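PDB 1H80: iota-carrageenase from Alteromonas sp., which hydrolyses internal beta-1,4 linkages of iota-carrageenans, the sulfated galactans of red algal cell walls, with inversion of anomeric configuration. Local coordinates for residues D238-R241 and A247-M250; E180-N185 and Y191-T196; T35-N40 and K87-G92. All coordinates share one frame; numbering follows the deposited sequence.

Contact 1. Residues D238-R241 and A247-M250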
loop_
_atom_site.group_PDB
_atom_site.type_symbol
_atom_site.label_atom_id
_atom_site.label_comp_id
_atom_site.label_asym_id
_atom_site.label_seq_id
_atom_site.Cartn_x
_atom_site.Cartn_y
_atom_site.Cartn_z
ATOM N N ASP A 238 -1.608 12.752 3.420
ATOM C CA ASP A 238 -2.755 13.544 3.829
ATOM C C ASP A 238 -4.033 12.929 3.284
ATOM O O ASP A 238 -4.105 12.563 2.111
ATOM C CB ASP A 238 -2.604 14.976 3.314
ATOM C CG ASP A 238 -3.783 15.851 3.671
ATOM O OD1 ASP A 238 -4.157 15.896 4.864
ATOM O OD2 ASP A 238 -4.331 16.504 2.757
ATOM N N ASN A 239 -5.030 12.807 4.156
ATOM C CA ASN A 239 -6.321 12.246 3.790
ATOM C C ASN A 239 -6.194 10.813 3.279
ATOM O O ASN A 239 -6.384 10.529 2.092
ATOM C CB ASN A 239 -6.993 13.133 2.745
ATOM C CG ASN A 239 -8.421 12.725 2.473
ATOM O OD1 ASN A 239 -8.992 11.905 3.194
ATOM N ND2 ASN A 239 -9.012 13.302 1.434
ATOM N N ILE A 240 -5.862 9.916 4.201
ATOM C CA ILE A 240 -5.706 8.500 3.898
ATOM C C ILE A 240 -6.863 7.799 4.589
ATOM O O ILE A 240 -7.088 7.983 5.792
ATOM C CB ILE A 240 -4.367 7.967 4.436
ATOM C CG1 ILE A 240 -3.216 8.865 3.961
ATOM C CG2 ILE A 240 -4.168 6.533 3.995
ATOM C CD1 ILE A 240 -3.094 9.012 2.447
ATOM N N ARG A 241 -7.585 6.980 3.831
ATOM C CA ARG A 241 -8.764 6.319 4.369
ATOM C C ARG A 241 -8.850 4.819 4.146
ATOM O O ARG A 241 -8.349 4.287 3.153
ATOM C CB ARG A 241 -10.010 6.988 3.783
ATOM C CG ARG A 241 -9.967 8.512 3.833
ATOM C CD ARG A 241 -11.260 9.151 3.343
ATOM N NE ARG A 241 -11.558 8.869 1.938
ATOM C CZ ARG A 241 -10.901 9.387 0.903
ATOM N NH1 ARG A 241 -9.888 10.224 1.100
ATOM N NH2 ARG A 241 -11.264 9.075 -0.335
ATOM N N ALA A 247 -6.319 -1.335 8.194
ATOM C CA ALA A 247 -5.998 0.007 8.658
ATOM C C ALA A 247 -5.809 0.936 7.473
ATOM O O ALA A 247 -5.590 0.486 6.352
ATOM C CB ALA A 247 -4.722 -0.022 9.483
ATOM N N ALA A 248 -5.899 2.235 7.727
ATOM C CA ALA A 248 -5.710 3.222 6.675
ATOM C C ALA A 248 -4.215 3.433 6.511
ATOM O O ALA A 248 -3.695 3.488 5.401
ATOM C CB ALA A 248 -6.381 4.532 7.061
ATOM N N VAL A 249 -3.530 3.544 7.639
ATOM C CA VAL A 249 -2.096 3.766 7.640
ATOM C C VAL A 249 -1.415 2.752 8.538
ATOM O O VAL A 249 -1.837 2.531 9.669
ATOM C CB VAL A 249 -1.767 5.176 8.153
ATOM C CG1 VAL A 249 -0.260 5.362 8.211
ATOM C CG2 VAL A 249 -2.401 6.220 7.246
ATOM N N MET A 250 -0.355 2.134 8.033
ATOM C CA MET A 250 0.365 1.149 8.820
ATOM C C MET A 250 1.871 1.296 8.691
ATOM O O MET A 250 2.393 1.546 7.603
ATOM C CB MET A 250 -0.067 -0.261 8.411
ATOM C CG MET A 250 0.713 -1.370 9.088
ATOM S SD MET A 250 2.130 -1.872 8.100
ATOM C CE MET A 250 1.549 -3.477 7.537
#
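Ala248 lays its methyl over the oxygen end of the peptide plane joining Ile240 to Arg241, with Ala248 CB 3.7 Å from Ile240 O. In turn, Ile240 CG2 lies above the oxygen end of the Ala248-Val249 peptide, 3.4 Å from Ala248 O. A third pair of flat groups lies within 238-241. There the guanidinium of Arg241 points NH1 at Asn239 OD1 (2.8 Å), with the oxygen nearly in the guanidinium plane, whereas the donor stands above the amide, 51° out of its carbonyl plane. The same NH1 also bonds Asn206 OD1, so it has two amide-oxygen acceptors, and NH2 is bonded elsewhere as well; the bond to Asn239 lies on the side turned from 247-250.

Between the segments the contact is purely van der Waals. Ile240 CG2, anti to the backbone N, reaches Val249 CG2 at 3.7 Å, while the end of the side chain leads away from 247-250; the residue also packs on Leu207, Ala214 and Leu215. The Ile240 and Val249 side chains cross at about a right angle. Beyond them, Ala248 touches Val266 and Val249 touches Met217.

Asn239 has left-handed backbone angles (60/70) and marks one corner; Ala248 and Val249 make another. Small and branched apolar side chains meeting inside between two corners of one coil are characteristic of the right-handed parallel beta-helix.

Contact 2. Residues E180-N185 and Y191-T196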
loop_
_atom_site.group_PDB
_atom_site.type_symbol
_atom_site.label_atom_id
_atom_site.label_comp_id
_atom_site.label_asym_id
_atom_site.label_seq_id
_atom_site.Cartn_x
_atom_site.Cartn_y
_atom_site.Cartn_z
ATOM N N GLU A 180 -1.783 10.472 -5.725
ATOM C CA GLU A 180 -3.008 10.972 -5.122
ATOM C C GLU A 180 -4.305 10.647 -5.817
ATOM O O GLU A 180 -4.324 10.220 -6.966
ATOM C CB GLU A 180 -2.935 12.495 -5.054
ATOM C CG GLU A 180 -2.719 13.101 -6.448
ATOM C CD GLU A 180 -3.109 14.562 -6.557
ATOM O OE1 GLU A 180 -2.881 15.321 -5.598
ATOM O OE2 GLU A 180 -3.630 14.955 -7.625
ATOM N N ARG A 181 -5.397 10.878 -5.096
ATOM C CA ARG A 181 -6.744 10.670 -5.608
ATOM C C ARG A 181 -6.967 9.303 -6.226
ATOM O O ARG A 181 -7.263 9.186 -7.416
ATOM C CB ARG A 181 -7.073 11.757 -6.632
ATOM C CG ARG A 181 -6.968 13.165 -6.075
ATOM C CD ARG A 181 -7.254 14.195 -7.147
ATOM N NE ARG A 181 -8.624 14.093 -7.641
ATOM C CZ ARG A 181 -9.072 14.714 -8.727
ATOM N NH1 ARG A 181 -8.257 15.479 -9.440
ATOM N NH2 ARG A 181 -10.337 14.572 -9.099
ATOM N N ILE A 182 -6.836 8.268 -5.409
ATOM C CA ILE A 182 -7.043 6.917 -5.881
ATOM C C ILE A 182 -7.933 6.194 -4.891
ATOM O O ILE A 182 -7.798 6.356 -3.680
ATOM C CB ILE A 182 -5.711 6.154 -6.025
ATOM C CG1 ILE A 182 -4.802 6.884 -7.020
ATOM C CG2 ILE A 182 -5.978 4.734 -6.520
ATOM C CD1 ILE A 182 -3.394 6.325 -7.089
ATOM N N LYS A 183 -8.870 5.421 -5.422
ATOM C CA LYS A 183 -9.780 4.643 -4.601
ATOM C C LYS A 183 -9.652 3.215 -5.080
ATOM O O LYS A 183 -9.673 2.961 -6.283
ATOM C CB LYS A 183 -11.225 5.120 -4.793
ATOM C CG LYS A 183 -12.288 4.170 -4.240
ATOM C CD LYS A 183 -12.156 3.975 -2.739
ATOM C CE LYS A 183 -13.145 2.936 -2.223
ATOM N NZ LYS A 183 -14.559 3.337 -2.493
ATOM N N GLN A 184 -9.489 2.287 -4.145
ATOM C CA GLN A 184 -9.386 0.880 -4.494
ATOM C C GLN A 184 -10.527 0.123 -3.842
ATOM O O GLN A 184 -10.764 0.254 -2.640
ATOM C CB GLN A 184 -8.056 0.292 -4.026
ATOM C CG GLN A 184 -7.876 -1.169 -4.419
ATOM C CD GLN A 184 -6.446 -1.641 -4.268
ATOM O OE1 GLN A 184 -5.511 -0.857 -4.408
ATOM N NE2 GLN A 184 -6.267 -2.930 -4.005
ATOM N N ASN A 185 -11.244 -0.655 -4.644
ATOM C CA ASN A 185 -12.353 -1.443 -4.124
ATOM C C ASN A 185 -11.992 -2.916 -4.071
ATOM O O ASN A 185 -11.267 -3.425 -4.925
ATOM C CB ASN A 185 -13.596 -1.281 -5.002
ATOM C CG ASN A 185 -14.128 0.132 -5.004
ATOM O OD1 ASN A 185 -14.413 0.701 -3.953
ATOM N ND2 ASN A 185 -14.270 0.709 -6.190
ATOM N N TYR A 191 -2.902 -6.962 1.268
ATOM C CA TYR A 191 -2.376 -5.926 0.406
ATOM C C TYR A 191 -3.113 -4.609 0.529
ATOM O O TYR A 191 -3.301 -4.115 1.634
ATOM C CB TYR A 191 -2.349 -6.449 -1.028
ATOM C CG TYR A 191 -1.514 -7.707 -1.115
ATOM C CD1 TYR A 191 -0.125 -7.633 -1.171
ATOM C CD2 TYR A 191 -2.105 -8.968 -1.038
ATOM C CE1 TYR A 191 0.662 -8.781 -1.141
ATOM C CE2 TYR A 191 -1.325 -10.128 -1.010
ATOM C CZ TYR A 191 0.057 -10.022 -1.060
ATOM O OH TYR A 191 0.845 -11.150 -1.023
ATOM N N GLY A 192 -3.521 -4.033 -0.592
ATOM C CA GLY A 192 -4.203 -2.760 -0.526
ATOM C C GLY A 192 -3.743 -1.829 -1.625
ATOM O O GLY A 192 -3.264 -2.261 -2.669
ATOM N N LEU A 193 -3.850 -0.534 -1.369
ATOM C CA LEU A 193 -3.508 0.458 -2.373
ATOM C C LEU A 193 -2.019 0.719 -2.581
ATOM O O LEU A 193 -1.497 0.508 -3.677
ATOM C CB LEU A 193 -4.250 1.754 -2.043
ATOM C CG LEU A 193 -4.206 2.911 -3.036
ATOM C CD1 LEU A 193 -4.404 2.422 -4.460
ATOM C CD2 LEU A 193 -5.298 3.901 -2.644
ATOM N N ILE A 194 -1.337 1.164 -1.533
ATOM C CA ILE A 194 0.087 1.466 -1.620
ATOM C C ILE A 194 0.941 0.616 -0.694
ATOM O O ILE A 194 0.560 0.357 0.441
ATOM C CB ILE A 194 0.399 2.918 -1.169
ATOM C CG1 ILE A 194 -0.551 3.911 -1.835
ATOM C CG2 ILE A 194 1.861 3.250 -1.463
ATOM C CD1 ILE A 194 -0.433 3.972 -3.336
ATOM N N GLN A 195 2.084 0.163 -1.188
ATOM C CA GLN A 195 3.036 -0.502 -0.311
ATOM C C GLN A 195 4.351 0.167 -0.666
ATOM O O GLN A 195 4.724 0.233 -1.838
ATOM C CB GLN A 195 3.142 -2.013 -0.507
ATOM C CG GLN A 195 4.168 -2.568 0.491
ATOM C CD GLN A 195 3.952 -4.010 0.895
ATOM O OE1 GLN A 195 4.698 -4.543 1.725
ATOM N NE2 GLN A 195 2.946 -4.650 0.325
ATOM N N THR A 196 5.040 0.682 0.348
ATOM C CA THR A 196 6.299 1.386 0.140
ATOM C C THR A 196 7.512 0.601 0.609
ATOM O O THR A 196 7.522 0.068 1.715
ATOM C CB THR A 196 6.313 2.722 0.892
ATOM O OG1 THR A 196 6.302 2.475 2.306
ATOM C CG2 THR A 196 5.095 3.552 0.521
HETATM O O HOH W 1 -4.124 -4.933 -3.366
#
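Ile182 and Leu193 form an apolar contact inside the parallel beta-helix, between strand 177-185 and the corner at Leu193 that leads into strand 194-196; a polar contact by Gln184 adjoins it. All four touching residues are buried. The methyls Ile182 CG2 and Leu193 CD1 are 3.5 Å apart, tighter than usual van der Waals contact, and Leu193 CD2 lies 3.7 Å from Ile182 O. Leu207 of the adjoining strand 202-210 also packs on Leu193.

Gln184, with CG anti to its own N (chi1 -178°) and an extended chain, carries its amide to the backbone of Gly192. Its OE1 comes within 3.1 Å of Leu193 CA, but its hydrogen-bond partner is Ser159 OG. Replacing Gln184 by an alanine is likely to leave the Ser159 hydroxyl without its amide partner, the bridging water short of one donor, and a gap beside the Gly192 backbone. Gly192 has backbone angles at which a CB would press on the carbonyl oxygen of Tyr191.

Toward 191-196 the amide nitrogen has a direct and a water-mediated link: Gln184 NE2 to Gly192 O is weak (3.4 Å, 129°), whereas a water accepts from both Gln184 NE2 and Gly192 N, each at 3.0 Å.

Contact 3. Residues T35-N40 and K87-G92. With CA (calcium ion), chain D.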
loop_
_atom_site.group_PDB
_atom_site.type_symbol
_atom_site.label_atom_id
_atom_site.label_comp_id
_atom_site.label_asym_id
_atom_site.label_seq_id
_atom_site.Cartn_x
_atom_site.Cartn_y
_atom_site.Cartn_z
ATOM N N THR A 35 -11.631 -6.245 -27.485
ATOM C CA THR A 35 -11.080 -6.890 -26.303
ATOM C C THR A 35 -9.632 -7.296 -26.538
ATOM O O THR A 35 -9.074 -8.086 -25.779
ATOM C CB THR A 35 -11.887 -8.144 -25.935
ATOM O OG1 THR A 35 -11.934 -9.026 -27.063
ATOM C CG2 THR A 35 -13.305 -7.765 -25.532
ATOM N N SER A 36 -9.029 -6.740 -27.586
ATOM C CA SER A 36 -7.652 -7.049 -27.951
ATOM C C SER A 36 -6.614 -6.165 -27.261
ATOM O O SER A 36 -6.882 -5.013 -26.933
ATOM C CB SER A 36 -7.484 -6.940 -29.469
ATOM O OG SER A 36 -8.363 -7.829 -30.141
ATOM N N ASP A 37 -5.423 -6.728 -27.068
ATOM C CA ASP A 37 -4.297 -6.059 -26.417
ATOM C C ASP A 37 -3.905 -4.741 -27.088
ATOM O O ASP A 37 -3.770 -4.663 -28.309
ATOM C CB ASP A 37 -3.107 -7.027 -26.390
ATOM C CG ASP A 37 -1.879 -6.444 -25.720
ATOM O OD1 ASP A 37 -2.023 -5.721 -24.716
ATOM O OD2 ASP A 37 -0.760 -6.736 -26.193
ATOM N N ASP A 38 -3.718 -3.709 -26.272
ATOM C CA ASP A 38 -3.354 -2.387 -26.766
ATOM C C ASP A 38 -1.978 -1.961 -26.267
ATOM O O ASP A 38 -1.577 -0.805 -26.429
ATOM C CB ASP A 38 -4.401 -1.375 -26.302
ATOM C CG ASP A 38 -5.791 -1.735 -26.771
ATOM O OD1 ASP A 38 -6.020 -1.698 -27.995
ATOM O OD2 ASP A 38 -6.646 -2.066 -25.924
ATOM N N SER A 39 -1.253 -2.901 -25.675
ATOM C CA SER A 39 0.066 -2.618 -25.122
ATOM C C SER A 39 1.082 -2.050 -26.104
ATOM O O SER A 39 1.778 -1.086 -25.789
ATOM C CB SER A 39 0.642 -3.880 -24.476
ATOM O OG SER A 39 -0.185 -4.329 -23.417
ATOM N N ASN A 40 1.187 -2.650 -27.286
ATOM C CA ASN A 40 2.152 -2.167 -28.260
ATOM C C ASN A 40 1.851 -0.735 -28.682
ATOM O O ASN A 40 2.764 0.074 -28.821
ATOM C CB ASN A 40 2.184 -3.081 -29.489
ATOM C CG ASN A 40 3.162 -2.599 -30.545
ATOM O OD1 ASN A 40 2.761 -2.092 -31.591
ATOM N ND2 ASN A 40 4.452 -2.742 -30.266
ATOM N N LYS A 87 -8.006 -2.496 -18.464
ATOM C CA LYS A 87 -7.982 -3.860 -17.949
ATOM C C LYS A 87 -6.640 -4.496 -18.270
ATOM O O LYS A 87 -5.987 -4.133 -19.243
ATOM C CB LYS A 87 -9.097 -4.690 -18.592
ATOM C CG LYS A 87 -10.499 -4.185 -18.315
ATOM C CD LYS A 87 -11.527 -5.081 -18.984
ATOM C CE LYS A 87 -12.937 -4.691 -18.600
ATOM N NZ LYS A 87 -13.924 -5.663 -19.146
ATOM N N PRO A 88 -6.205 -5.461 -17.449
ATOM C CA PRO A 88 -4.922 -6.115 -17.707
ATOM C C PRO A 88 -5.027 -7.150 -18.822
ATOM O O PRO A 88 -5.942 -7.976 -18.833
ATOM C CB PRO A 88 -4.584 -6.747 -16.364
ATOM C CG PRO A 88 -5.933 -7.112 -15.828
ATOM C CD PRO A 88 -6.769 -5.888 -16.155
ATOM N N THR A 89 -4.093 -7.092 -19.763
ATOM C CA THR A 89 -4.079 -8.044 -20.861
ATOM C C THR A 89 -3.713 -9.392 -20.268
ATOM O O THR A 89 -2.840 -9.478 -19.407
ATOM C CB THR A 89 -3.027 -7.671 -21.908
ATOM O OG1 THR A 89 -3.275 -6.341 -22.373
ATOM C CG2 THR A 89 -3.086 -8.634 -23.087
ATOM N N TRP A 90 -4.382 -10.444 -20.726
ATOM C CA TRP A 90 -4.108 -11.779 -20.219
ATOM C C TRP A 90 -2.727 -12.289 -20.611
ATOM O O TRP A 90 -2.326 -12.208 -21.772
ATOM C CB TRP A 90 -5.172 -12.761 -20.716
ATOM C CG TRP A 90 -4.847 -14.194 -20.407
ATOM C CD1 TRP A 90 -4.669 -15.206 -21.307
ATOM C CD2 TRP A 90 -4.653 -14.773 -19.109
ATOM N NE1 TRP A 90 -4.374 -16.377 -20.653
ATOM C CE2 TRP A 90 -4.355 -16.140 -19.302
ATOM C CE3 TRP A 90 -4.694 -14.269 -17.802
ATOM C CZ2 TRP A 90 -4.108 -17.014 -18.237
ATOM C CZ3 TRP A 90 -4.448 -15.138 -16.740
ATOM C CH2 TRP A 90 -4.154 -16.496 -16.968
ATOM N N ASN A 91 -2.006 -12.804 -19.622
ATOM C CA ASN A 91 -0.681 -13.375 -19.830
ATOM C C ASN A 91 -0.634 -14.593 -18.917
ATOM O O ASN A 91 -0.663 -14.459 -17.693
ATOM C CB ASN A 91 0.419 -12.388 -19.431
ATOM C CG ASN A 91 1.800 -12.857 -19.854
ATOM O OD1 ASN A 91 2.142 -14.030 -19.701
ATOM N ND2 ASN A 91 2.603 -11.940 -20.382
ATOM N N GLY A 92 -0.572 -15.781 -19.511
ATOM C CA GLY A 92 -0.554 -16.994 -18.713
ATOM C C GLY A 92 0.805 -17.537 -18.309
ATOM O O GLY A 92 0.912 -18.710 -17.948
HETATM CA CA CA D . -7.950 -3.016 -27.691
HETATM O O HOH W 2 -7.155 -3.649 -29.783
HETATM O O HOH W 3 -9.575 -3.175 -25.865
#
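Asp37 and Thr89 carry this surface contact almost alone, through a hydrogen bond from Thr89 OG1 to Asp37 OD1 of 2.7 Å. The compact part is centred on that one oxygen. Asp37 OD1 accepts three times: from Thr89 OG1, from Ser39 OG at 2.6 Å on its syn lone pair, and from Ser39 N at 3.1 Å. The last two donors differ in approach, since Ser39 N stands 66° out of the carboxylate plane; Thr89 OG1 is also tilted, by 42°. The bond to Ser39 N closes an Asx turn just as helix 39-50 begins. With CG anti to the backbone N (chi1 -179°), the Asp37 carboxylate swings across to Thr89, whose methyl adds a little packing: Thr89 CG2 is 3.7 Å from Asp37 CB. The two side chains cross at about a right angle. Thr89 is itself held by backbone bonding to Phe67 of strand 64-71.

Around this grip the contact is loose. The segments bury just 97 Å² between them, and Asp37 is itself exposed, as is Ser36 next to it.

The neighbouring Asp38 turns to a calcium ion, which it binds with both oxygens, Asp38 OD1 and OD2 each 2.4 Å from the metal. Ser36 O and two waters bind it too, and Asn31 and Asp34 complete the site. Asp38 occupies the N-cap position but makes no capping bond; its OD2 accepts instead from His66 N.

The chemistry thus divides the work between adjacent aspartates: Asp38 holds calcium while Asp37 ties the helix start to the 87-92 segment. The three donors and the nearby helix amino end would probably stabilise the negative charge of Asp37.

Overall arrangement
Along the chain the contacts follow in series: contact 3 closes first, then contact 2, then contact 1. Contacts 1 and 2 are close, with centres about 10 Å and nearest atoms about 6 Å apart. Contact 3 is remote, its centre about 22 Å from that of contact 2 and 32 Å from that of contact 1. Strands 177-185, 202-210 and 231-243 run parallel as successive neighbours, which sets the first segments of contacts 2 and 1 two strands apart, with 202-210 between. Both pack the buried interior at corners, whereas contact 3 fastens the calcium-bearing loop and the start of helix 39-50 to the end of strand 85-88 at the surface. Sequence order thus follows the beta-helix.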